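4-alpha-glucanotransferase (Aquifex aeolicus, PDB 1TZ7) is an amylomaltase, also called disproportionating enzyme or D-enzyme, a 4-alpha-glucanotransferase family protein built around a parallel eight-stranded beta/alpha barrel. Local coordinates at residues Lys490-Phe493 with Ile494-Leu497. Numbering follows the deposited sequence.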
loop_
_atom_site.group_PDB
_atom_site.type_symbol
_atom_site.label_atom_id
_atom_site.label_comp_id
_atom_site.label_asym_id
_atom_site.label_seq_id
_atom_site.Cartn_x
_atom_site.Cartn_y
_atom_site.Cartn_z
ATOM N N LYS A 490 -0.500 21.974 -13.572
ATOM C CA LYS A 490 -0.246 20.956 -14.592
ATOM C C LYS A 490 -1.537 20.501 -15.300
ATOM O O LYS A 490 -1.493 19.640 -16.167
ATOM C CB LYS A 490 0.445 19.737 -13.963
ATOM C CG LYS A 490 1.774 20.050 -13.273
ATOM C CD LYS A 490 2.863 20.375 -14.280
ATOM C CE LYS A 490 4.197 20.605 -13.595
ATOM N NZ LYS A 490 5.056 21.539 -14.361
ATOM N N LYS A 491 -2.677 21.085 -14.927
ATOM C CA LYS A 491 -3.973 20.500 -15.270
ATOM C C LYS A 491 -4.284 20.608 -16.770
ATOM O O LYS A 491 -4.773 19.659 -17.368
ATOM C CB LYS A 491 -5.109 21.114 -14.407
ATOM C CG LYS A 491 -5.817 22.333 -15.010
ATOM C CD LYS A 491 -7.197 21.961 -15.570
ATOM C CE LYS A 491 -8.059 23.199 -15.809
ATOM N NZ LYS A 491 -9.158 22.937 -16.780
ATOM N N GLU A 492 -3.985 21.754 -17.373
ATOM C CA GLU A 492 -4.307 21.977 -18.790
ATOM C C GLU A 492 -3.436 21.097 -19.686
ATOM O O GLU A 492 -3.895 20.584 -20.704
ATOM C CB GLU A 492 -4.120 23.453 -19.164
ATOM C CG GLU A 492 -5.186 23.986 -20.112
ATOM C CD GLU A 492 -6.575 23.977 -19.494
ATOM O OE1 GLU A 492 -7.400 23.120 -19.887
ATOM O OE2 GLU A 492 -6.841 24.825 -18.615
ATOM N N PHE A 493 -2.182 20.925 -19.291
ATOM C CA PHE A 493 -1.245 20.105 -20.041
ATOM C C PHE A 493 -1.676 18.624 -20.017
ATOM O O PHE A 493 -1.790 17.989 -21.061
ATOM C CB PHE A 493 0.178 20.278 -19.470
ATOM C CG PHE A 493 1.083 19.103 -19.714
ATOM C CD1 PHE A 493 1.366 18.201 -18.687
ATOM C CD2 PHE A 493 1.664 18.900 -20.961
ATOM C CE1 PHE A 493 2.208 17.111 -18.905
ATOM C CE2 PHE A 493 2.506 17.813 -21.183
ATOM C CZ PHE A 493 2.776 16.918 -20.148
ATOM N N ILE A 494 -1.926 18.093 -18.828
ATOM C CA ILE A 494 -2.222 16.668 -18.688
ATOM C C ILE A 494 -3.644 16.333 -19.179
ATOM O O ILE A 494 -3.869 15.279 -19.756
ATOM C CB ILE A 494 -2.022 16.202 -17.219
ATOM C CG1 ILE A 494 -2.011 14.667 -17.139
ATOM C CG2 ILE A 494 -3.114 16.752 -16.326
ATOM C CD1 ILE A 494 -0.845 14.011 -17.868
ATOM N N LYS A 495 -4.587 17.242 -18.953
ATOM C CA LYS A 495 -5.956 17.076 -19.463
ATOM C C LYS A 495 -5.945 16.903 -20.976
ATOM O O LYS A 495 -6.586 15.997 -21.510
ATOM C CB LYS A 495 -6.826 18.280 -19.080
ATOM C CG LYS A 495 -8.291 18.160 -19.510
ATOM C CD LYS A 495 -9.110 19.371 -19.051
ATOM C CE LYS A 495 -10.580 19.240 -19.450
ATOM N NZ LYS A 495 -11.257 20.564 -19.538
ATOM N N LYS A 496 -5.209 17.777 -21.659
ATOM C CA LYS A 496 -5.066 17.701 -23.111
ATOM C C LYS A 496 -4.527 16.334 -23.537
ATOM O O LYS A 496 -5.019 15.734 -24.483
ATOM C CB LYS A 496 -4.122 18.802 -23.607
ATOM C CG LYS A 496 -4.131 18.996 -25.118
ATOM C CD LYS A 496 -4.354 20.455 -25.487
ATOM C CE LYS A 496 -4.476 20.633 -26.984
ATOM N NZ LYS A 496 -5.837 20.285 -27.481
ATOM N N LEU A 497 -3.514 15.856 -22.829
ATOM C CA LEU A 497 -2.864 14.587 -23.172
ATOM C C LEU A 497 -3.821 13.409 -23.028
ATOM O O LEU A 497 -3.872 12.542 -23.888
ATOM C CB LEU A 497 -1.636 14.362 -22.285
ATOM C CG LEU A 497 -0.264 14.467 -22.961
ATOM C CD1 LEU A 497 -0.163 15.699 -23.832
ATOM C CD2 LEU A 497 0.828 14.465 -21.913
#
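F493 and L497 meet one turn apart in a local i to i+4 contact within the first turns of the C-terminal helix 491-500, which packs at the periphery of the barrel against helices 44-56 and 437-447. The L497 methyl CD2 reaches the far end of the F493 ring, 3.6 Å from CZ, the two side chains crossing at a slant. A chi1 of 154°, which sets CG roughly opposite the backbone N, carries the F493 ring outward and slightly forward, within reach of L497 CD2; the ring also lies close to the backbone of I494. L497 continues inward onto I442, R443 and L446, while I494, buried, turns toward C56 and F58.

Four successive i+4 backbone hydrogen bonds hold this spacing. I494 N donates a hydrogen bond to K490 O at 3.1 Å, nearly straight at 167°. The three that follow, ending with L497 N to F493 O at 3.3 Å, continue the pattern.

Charged groups gather on another side of the helix. K491 NZ forms a long salt bridge of 3.5 Å with OE2 of its neighbour E492 and a second one with E55 of helix 44-56. K495, its chain fully extended, brings NZ to 4.2 Å from K491 NZ. The carboxylates of E492 and E55 probably offset the repulsion between the two neighbouring ammonium groups. The helix therefore has an apolar side, where I494 and L497 pack it against its neighbours, and a charged one of K491, E492 and K495, from which K491 adds an ionic tie to helix 44-56.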